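Local coordinates for flagellar brake protein YcgR (Klebsiella pneumoniae, PDB 5KEC), which binds the second messenger cyclic di-GMP through a PilZ domain and, as MrkH, probably activates transcription of type 3 fimbriae genes during biofilm formation, at residues 143-154 against 200-211; 158-168 against 179-187. All blocks are in the same frame, centred on the assembly; numbering follows the deposited sequence.

Interaction 1: 143-154 against 200-211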
# COMPACT_ATOMS: atom_id res chain seq x y z
N SER B 143 7.83 1.50 -5.26
CA SER B 143 7.66 0.27 -4.51
C SER B 143 6.90 -0.66 -5.44
O SER B 143 6.79 -0.38 -6.63
CB SER B 143 6.87 0.52 -3.22
OG SER B 143 5.55 0.94 -3.50
N ASP B 144 6.39 -1.77 -4.92
CA ASP B 144 5.63 -2.69 -5.76
C ASP B 144 4.16 -2.28 -5.80
O ASP B 144 3.37 -2.86 -6.54
CB ASP B 144 5.79 -4.14 -5.29
CG ASP B 144 5.44 -4.31 -3.83
OD1 ASP B 144 6.01 -5.23 -3.20
OD2 ASP B 144 4.60 -3.55 -3.32
N GLY B 145 3.81 -1.26 -5.02
CA GLY B 145 2.44 -0.80 -4.96
C GLY B 145 2.25 0.60 -5.52
O GLY B 145 1.12 1.01 -5.81
N GLY B 146 3.34 1.33 -5.68
CA GLY B 146 3.24 2.68 -6.21
C GLY B 146 4.57 3.36 -6.47
O GLY B 146 5.63 2.73 -6.48
N CYS B 147 4.50 4.67 -6.69
CA CYS B 147 5.68 5.44 -7.01
C CYS B 147 5.41 6.91 -6.77
O CYS B 147 4.25 7.34 -6.71
CB CYS B 147 6.07 5.24 -8.48
SG CYS B 147 4.80 5.83 -9.63
N ALA B 148 6.48 7.68 -6.62
CA ALA B 148 6.39 9.13 -6.54
C ALA B 148 6.85 9.71 -7.86
O ALA B 148 7.93 9.37 -8.36
CB ALA B 148 7.24 9.67 -5.39
N LEU B 149 6.02 10.57 -8.44
CA LEU B 149 6.34 11.22 -9.70
C LEU B 149 6.63 12.67 -9.40
O LEU B 149 6.04 13.25 -8.49
CB LEU B 149 5.16 11.12 -10.66
CG LEU B 149 4.60 9.70 -10.84
CD1 LEU B 149 3.28 9.72 -11.60
CD2 LEU B 149 5.62 8.80 -11.54
N MET B 150 7.56 13.26 -10.15
CA MET B 150 7.95 14.63 -9.90
C MET B 150 7.97 15.46 -11.17
O MET B 150 8.37 14.99 -12.23
CB MET B 150 9.32 14.66 -9.21
CG MET B 150 9.85 16.04 -8.91
SD MET B 150 11.17 15.99 -7.67
CE MET B 150 10.24 15.43 -6.24
N THR B 151 7.53 16.71 -11.04
CA THR B 151 7.58 17.65 -12.15
C THR B 151 7.55 19.07 -11.60
O THR B 151 7.05 19.31 -10.50
CB THR B 151 6.39 17.45 -13.11
OG1 THR B 151 6.48 18.40 -14.17
CG2 THR B 151 5.07 17.65 -12.38
N LYS B 152 8.07 20.01 -12.38
CA LYS B 152 8.02 21.41 -11.97
C LYS B 152 6.79 22.10 -12.56
O LYS B 152 6.44 23.21 -12.16
CB LYS B 152 9.31 22.13 -12.37
CG LYS B 152 10.56 21.51 -11.75
CD LYS B 152 11.85 22.09 -12.31
CE LYS B 152 12.04 23.53 -11.87
NZ LYS B 152 11.98 23.65 -10.38
N THR B 153 6.14 21.42 -13.50
CA THR B 153 4.98 22.00 -14.19
C THR B 153 3.79 21.04 -14.22
O THR B 153 3.39 20.57 -15.28
CB THR B 153 5.33 22.39 -15.63
OG1 THR B 153 5.93 21.28 -16.31
CG2 THR B 153 6.30 23.56 -15.65
N PRO B 154 3.22 20.75 -13.05
CA PRO B 154 2.06 19.85 -13.00
C PRO B 154 0.80 20.50 -13.56
O PRO B 154 0.64 21.73 -13.48
CB PRO B 154 1.89 19.58 -11.51
CG PRO B 154 2.44 20.82 -10.85
CD PRO B 154 3.60 21.24 -11.71
N GLU B 200 13.92 26.67 -5.91
CA GLU B 200 13.29 25.75 -6.85
C GLU B 200 12.19 24.94 -6.17
O GLU B 200 12.41 24.34 -5.12
CB GLU B 200 14.32 24.79 -7.45
CG GLU B 200 15.26 25.42 -8.47
CD GLU B 200 14.61 25.60 -9.83
OE1 GLU B 200 14.77 24.70 -10.68
OE2 GLU B 200 13.94 26.63 -10.05
N SER B 201 11.01 24.91 -6.78
CA SER B 201 9.92 24.10 -6.26
C SER B 201 9.60 22.91 -7.17
O SER B 201 9.46 23.06 -8.39
CB SER B 201 8.66 24.96 -6.05
OG SER B 201 8.90 25.98 -5.10
N TYR B 202 9.50 21.74 -6.57
CA TYR B 202 9.20 20.51 -7.29
C TYR B 202 7.91 19.93 -6.75
O TYR B 202 7.70 19.89 -5.54
CB TYR B 202 10.34 19.51 -7.13
CG TYR B 202 11.68 20.07 -7.53
CD1 TYR B 202 12.16 19.90 -8.82
CD2 TYR B 202 12.45 20.79 -6.63
CE1 TYR B 202 13.39 20.42 -9.20
CE2 TYR B 202 13.68 21.31 -6.99
CZ TYR B 202 14.14 21.12 -8.28
OH TYR B 202 15.36 21.64 -8.65
N TYR B 203 7.05 19.48 -7.65
CA TYR B 203 5.81 18.84 -7.23
C TYR B 203 5.98 17.33 -7.21
O TYR B 203 6.40 16.73 -8.20
CB TYR B 203 4.66 19.25 -8.15
CG TYR B 203 4.32 20.71 -8.07
CD1 TYR B 203 3.29 21.16 -7.27
CD2 TYR B 203 5.05 21.65 -8.79
CE1 TYR B 203 2.98 22.51 -7.19
CE2 TYR B 203 4.75 23.00 -8.72
CZ TYR B 203 3.71 23.42 -7.91
OH TYR B 203 3.40 24.76 -7.83
N GLN B 204 5.67 16.73 -6.06
CA GLN B 204 5.74 15.29 -5.92
C GLN B 204 4.34 14.71 -5.84
O GLN B 204 3.58 15.02 -4.93
CB GLN B 204 6.54 14.90 -4.67
CG GLN B 204 6.57 13.40 -4.40
CD GLN B 204 7.46 13.03 -3.24
OE1 GLN B 204 8.68 13.01 -3.36
NE2 GLN B 204 6.85 12.74 -2.09
N ILE B 205 4.00 13.88 -6.82
CA ILE B 205 2.70 13.23 -6.85
C ILE B 205 2.87 11.76 -6.52
O ILE B 205 3.54 11.02 -7.24
CB ILE B 205 2.01 13.39 -8.22
CG1 ILE B 205 1.83 14.87 -8.55
CG2 ILE B 205 0.67 12.68 -8.22
CD1 ILE B 205 2.87 15.43 -9.49
N SER B 206 2.29 11.34 -5.40
CA SER B 206 2.38 9.96 -4.96
C SER B 206 1.23 9.20 -5.55
O SER B 206 0.07 9.62 -5.45
CB SER B 206 2.36 9.87 -3.43
OG SER B 206 3.54 10.45 -2.89
N CYS B 207 1.53 8.07 -6.17
CA CYS B 207 0.52 7.32 -6.90
C CYS B 207 0.47 5.87 -6.48
O CYS B 207 1.44 5.31 -5.97
CB CYS B 207 0.79 7.42 -8.41
SG CYS B 207 0.59 9.10 -9.06
N GLN B 208 -0.69 5.27 -6.68
CA GLN B 208 -0.87 3.85 -6.43
C GLN B 208 -1.00 3.18 -7.79
O GLN B 208 -1.74 3.65 -8.65
CB GLN B 208 -2.12 3.62 -5.59
CG GLN B 208 -2.27 2.22 -5.06
CD GLN B 208 -3.58 2.03 -4.31
OE1 GLN B 208 -4.56 1.54 -4.86
NE2 GLN B 208 -3.59 2.43 -3.04
N PHE B 209 -0.25 2.10 -7.99
CA PHE B 209 -0.33 1.33 -9.23
C PHE B 209 -1.66 0.59 -9.32
O PHE B 209 -2.08 -0.06 -8.37
CB PHE B 209 0.80 0.30 -9.29
CG PHE B 209 2.16 0.89 -9.49
CD1 PHE B 209 3.27 0.33 -8.87
CD2 PHE B 209 2.34 1.98 -10.32
CE1 PHE B 209 4.53 0.86 -9.06
CE2 PHE B 209 3.60 2.52 -10.51
CZ PHE B 209 4.69 1.96 -9.89
N LYS B 210 -2.32 0.70 -10.48
CA LYS B 210 -3.41 -0.21 -10.81
C LYS B 210 -2.95 -1.09 -11.97
O LYS B 210 -3.16 -0.75 -13.14
CB LYS B 210 -4.68 0.55 -11.20
CG LYS B 210 -5.39 1.25 -10.05
CD LYS B 210 -5.84 0.27 -8.98
CE LYS B 210 -6.42 0.99 -7.76
NZ LYS B 210 -6.87 0.06 -6.69
N PHE B 211 -2.31 -2.21 -11.65
CA PHE B 211 -1.72 -3.07 -12.67
C PHE B 211 -2.76 -3.70 -13.59
O PHE B 211 -3.89 -3.99 -13.18
CB PHE B 211 -0.87 -4.16 -12.03
CG PHE B 211 0.40 -3.66 -11.41
CD1 PHE B 211 1.51 -3.39 -12.20
CD2 PHE B 211 0.49 -3.46 -10.04
CE1 PHE B 211 2.69 -2.93 -11.63
CE2 PHE B 211 1.66 -3.00 -9.47
CZ PHE B 211 2.76 -2.73 -10.26
O HOH W 1 -1.06 -0.81 -6.06
O HOH W 2 7.87 24.54 -10.06
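The PilZ D-x-S-x-x-G signature, here Asp141, Ser143 and Gly146, leads into strand 146-151, which pairs antiparallel with strand 200-210. Cys147 with Cys207, Leu149 with Ile205 and Thr151 with Tyr203 are the hydrogen-bonded pairs, each closed by two backbone bonds; Ile205 N to Leu149 O measures 2.7 Å. At the signature end Phe209 N bonds to Gly145 O (2.8 Å). The Phe209 ring, set beside its own backbone N by chi1 of -70°, turns one face to Gly146 CA, a CH-pi contact 3.7 Å from that atom to the ring centroid. Cys147 SG meets the same ring obliquely at CE2 (3.6 Å), while Asp144 O lies at its edge. Ser143 OG accepts from Gly145 N, an ST turn, and from Gly146 N, an ST motif; a water bridges Gly145 O and Phe209 O. At the far end Lys152 runs alongside Tyr202, and bends at chi3 (69°) and chi4 (55°) bring NZ over the ring face, 4.0 Å from the Tyr202 centroid, a cation-pi contact. The same NZ forms a salt bridge with Glu200 OE1 (3.0 Å), weak as a hydrogen bond. Pro154 CG sits over the Tyr203 ring, 3.5 Å from its centroid. Ser143, Gly146, Gln204, Ser206 and Cys207 bind cyclic di-GMP in another structure of this protein, so the strand pair contributes to the ligand site of a PilZ barrel.

Interaction 2: 158-168 against 179-187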
# COMPACT_ATOMS: atom_id res chain seq x y z
N PHE B 158 -5.80 17.76 -12.91
CA PHE B 158 -5.89 16.33 -13.23
C PHE B 158 -5.23 15.47 -12.17
O PHE B 158 -5.12 14.25 -12.32
CB PHE B 158 -5.26 16.06 -14.59
CG PHE B 158 -6.01 16.66 -15.73
CD1 PHE B 158 -5.50 17.75 -16.42
CD2 PHE B 158 -7.25 16.17 -16.09
CE1 PHE B 158 -6.21 18.31 -17.47
CE2 PHE B 158 -7.96 16.73 -17.13
CZ PHE B 158 -7.44 17.80 -17.82
N LEU B 159 -4.79 16.12 -11.10
CA LEU B 159 -4.01 15.45 -10.06
C LEU B 159 -4.67 15.57 -8.69
O LEU B 159 -3.98 15.59 -7.67
CB LEU B 159 -2.60 16.04 -10.02
CG LEU B 159 -1.85 16.01 -11.35
CD1 LEU B 159 -0.51 16.71 -11.24
CD2 LEU B 159 -1.68 14.58 -11.83
N SER B 160 -5.99 15.66 -8.67
CA SER B 160 -6.70 15.72 -7.40
C SER B 160 -6.71 14.35 -6.73
O SER B 160 -6.47 13.34 -7.38
CB SER B 160 -8.13 16.22 -7.60
OG SER B 160 -8.94 15.24 -8.22
N HIS B 161 -6.99 14.32 -5.43
CA HIS B 161 -6.98 13.06 -4.70
C HIS B 161 -7.88 12.01 -5.36
O HIS B 161 -9.01 12.29 -5.75
CB HIS B 161 -7.38 13.28 -3.25
CG HIS B 161 -7.46 12.02 -2.45
ND1 HIS B 161 -6.35 11.41 -1.91
CD2 HIS B 161 -8.51 11.24 -2.10
CE1 HIS B 161 -6.71 10.31 -1.27
NE2 HIS B 161 -8.02 10.19 -1.37
N ASN B 162 -7.34 10.80 -5.49
CA ASN B 162 -8.03 9.69 -6.15
C ASN B 162 -8.28 9.91 -7.64
O ASN B 162 -8.94 9.10 -8.29
CB ASN B 162 -9.34 9.35 -5.45
CG ASN B 162 -9.15 8.37 -4.31
OD1 ASN B 162 -8.16 7.60 -4.35
ND2 ASN B 162 -9.97 8.36 -3.37
N ALA B 163 -7.75 11.00 -8.19
CA ALA B 163 -7.82 11.19 -9.63
C ALA B 163 -7.11 10.01 -10.29
O ALA B 163 -6.19 9.43 -9.72
CB ALA B 163 -7.19 12.50 -10.04
N LEU B 164 -7.56 9.67 -11.48
CA LEU B 164 -7.00 8.54 -12.20
C LEU B 164 -6.20 9.01 -13.40
O LEU B 164 -6.68 9.83 -14.20
CB LEU B 164 -8.13 7.62 -12.65
CG LEU B 164 -7.76 6.19 -13.01
CD1 LEU B 164 -7.33 5.44 -11.77
CD2 LEU B 164 -8.94 5.50 -13.67
N LEU B 165 -4.99 8.50 -13.53
CA LEU B 165 -4.19 8.70 -14.73
C LEU B 165 -4.23 7.40 -15.52
O LEU B 165 -3.51 6.45 -15.21
CB LEU B 165 -2.75 9.05 -14.38
CG LEU B 165 -2.51 10.33 -13.58
CD1 LEU B 165 -1.03 10.50 -13.25
CD2 LEU B 165 -3.05 11.54 -14.32
N LYS B 166 -5.09 7.35 -16.53
CA LYS B 166 -5.26 6.12 -17.29
C LYS B 166 -4.26 6.03 -18.44
O LYS B 166 -3.93 7.03 -19.06
CB LYS B 166 -6.69 6.01 -17.82
CG LYS B 166 -7.16 7.21 -18.63
CD LYS B 166 -8.65 7.10 -18.93
CE LYS B 166 -9.45 6.84 -17.66
NZ LYS B 166 -10.92 6.79 -17.89
N ASN B 167 -3.80 4.82 -18.73
CA ASN B 167 -2.91 4.61 -19.85
C ASN B 167 -1.61 5.37 -19.68
O ASN B 167 -1.04 5.84 -20.66
CB ASN B 167 -3.58 5.05 -21.17
CG ASN B 167 -4.95 4.43 -21.38
OD1 ASN B 167 -5.11 3.21 -21.28
ND2 ASN B 167 -5.94 5.26 -21.67
N ALA B 168 -1.16 5.51 -18.44
CA ALA B 168 0.14 6.12 -18.18
C ALA B 168 1.21 5.10 -18.50
O ALA B 168 1.01 3.91 -18.31
CB ALA B 168 0.24 6.54 -16.72
N THR B 179 2.68 -0.01 -19.54
CA THR B 179 1.49 0.83 -19.55
C THR B 179 0.61 0.45 -18.38
O THR B 179 0.32 -0.73 -18.16
CB THR B 179 0.71 0.67 -20.88
OG1 THR B 179 1.53 1.11 -21.96
CG2 THR B 179 -0.56 1.52 -20.86
N ILE B 180 0.20 1.43 -17.60
CA ILE B 180 -0.52 1.15 -16.37
C ILE B 180 -1.46 2.29 -16.03
O ILE B 180 -1.35 3.38 -16.60
CB ILE B 180 0.48 0.96 -15.21
CG1 ILE B 180 -0.19 0.27 -14.02
CG2 ILE B 180 1.11 2.31 -14.81
CD1 ILE B 180 0.77 -0.07 -12.91
N ASP B 181 -2.38 2.04 -15.11
CA ASP B 181 -3.25 3.10 -14.60
C ASP B 181 -2.77 3.53 -13.22
O ASP B 181 -2.44 2.70 -12.37
CB ASP B 181 -4.70 2.63 -14.55
CG ASP B 181 -5.20 2.19 -15.91
OD1 ASP B 181 -4.94 2.92 -16.89
OD2 ASP B 181 -5.82 1.12 -16.00
N LEU B 182 -2.72 4.84 -13.00
CA LEU B 182 -2.27 5.36 -11.72
C LEU B 182 -3.40 6.07 -10.99
O LEU B 182 -4.19 6.79 -11.60
CB LEU B 182 -1.10 6.33 -11.92
CG LEU B 182 0.12 5.80 -12.68
CD1 LEU B 182 1.07 6.95 -12.99
CD2 LEU B 182 0.81 4.70 -11.89
N VAL B 183 -3.46 5.86 -9.69
CA VAL B 183 -4.41 6.58 -8.85
C VAL B 183 -3.63 7.58 -8.01
O VAL B 183 -2.80 7.21 -7.19
CB VAL B 183 -5.18 5.62 -7.91
CG1 VAL B 183 -6.05 6.41 -6.95
CG2 VAL B 183 -6.01 4.63 -8.73
N VAL B 184 -3.90 8.86 -8.24
CA VAL B 184 -3.23 9.92 -7.51
C VAL B 184 -3.65 9.88 -6.04
O VAL B 184 -4.84 9.87 -5.74
CB VAL B 184 -3.56 11.30 -8.12
CG1 VAL B 184 -2.93 12.42 -7.30
CG2 VAL B 184 -3.09 11.35 -9.57
N LYS B 185 -2.68 9.84 -5.14
CA LYS B 185 -2.97 9.74 -3.71
C LYS B 185 -2.63 11.01 -2.95
O LYS B 185 -3.35 11.40 -2.04
CB LYS B 185 -2.22 8.56 -3.08
CG LYS B 185 -2.84 7.21 -3.38
CD LYS B 185 -4.29 7.19 -2.93
CE LYS B 185 -4.99 5.92 -3.34
NZ LYS B 185 -6.43 5.97 -2.94
N ASN B 186 -1.52 11.64 -3.31
CA ASN B 186 -1.02 12.78 -2.56
C ASN B 186 -0.12 13.68 -3.40
O ASN B 186 0.74 13.20 -4.12
CB ASN B 186 -0.26 12.30 -1.32
CG ASN B 186 -0.51 13.16 -0.11
OD1 ASN B 186 -1.53 13.01 0.57
ND2 ASN B 186 0.41 14.07 0.17
N VAL B 187 -0.33 14.99 -3.30
CA VAL B 187 0.53 15.93 -3.98
C VAL B 187 1.13 16.91 -2.97
O VAL B 187 0.40 17.55 -2.21
CB VAL B 187 -0.22 16.72 -5.08
CG1 VAL B 187 0.73 17.65 -5.82
CG2 VAL B 187 -0.90 15.76 -6.06
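Lys185 NZ donates to Asn162 OD1 across 2.8 Å, arriving in the plane of the amide carbonyl. The lysine chain folds at chi2 (-57°) and then extends toward the amide, crossing the Asn162 side chain obliquely. Beside it, His161 ND1 gives its hydrogen to Lys185 O (3.0 Å), which lies close to the plane of the imidazole at the ring edge, so a single residue is held both by its side chain and by its carbonyl. At the other end of the contact Asn167 N donates to Asp181 OD1 (2.9 Å), meeting the oxygen nearly along its C-O axis; Asn167 OD1 hydrogen-bonds to Arg212. Between these ends run the backbone bonds: Asn162 N to Val184 O, Val184 N to Ala163 O, and a reciprocal pair joining Leu165 and Leu182, with Leu165 N to Leu182 O at 2.7 Å. Strands 164-171 and 177-193 form an antiparallel beta hairpin of the PilZ barrel sheet, preceded by a type II turn from Ser160 to Ala163. A beta bulge shifts the register by one residue between Leu165 and Ala168, and beyond it Ile180 N bonds to Ala168 O. Leu165, Ala168, Ile180 and Leu182 share one face, where Ala168 CB touches Leu182 CD1 (3.8 Å). There Leu165 CB lies 4.0 Å from Leu182 CB; Tyr135 covers Leu165 and Ala168, and Phe209 packs on Ile180 and Leu182. On the opposite face Leu164, with CG anti to the backbone N (chi1 -161°), presses CD1 tightly against Val183 CG2 at 3.4 Å. Val184 points back at the loop, its CG1 lying 3.4 Å from Leu159 O, and Leu159 CB also approaches Val187 CG2.

Interactions 1 and 2 belong to the same antiparallel sheet, their centres about 9 Å apart. Along the chain the order is 143-154, 158-168, 179-187, 200-211, so the hairpin of interaction 2 is made entirely within the span that interaction 1 closes. Strands 177-193 and 199-210 are neighbours, and they join the two contacts directly: Ser206 N lies 2.7 Å from Asn186 O and Lys210 N 2.8 Å from Asp181 O, both probable hydrogen bonds, while Phe211 packs on Ile180. A classic bulge at Lys185 and Asn186 faces Ser206. Asn186 and Ser206 both contact cyclic di-GMP in another structure, so the shared seam reaches the ligand site.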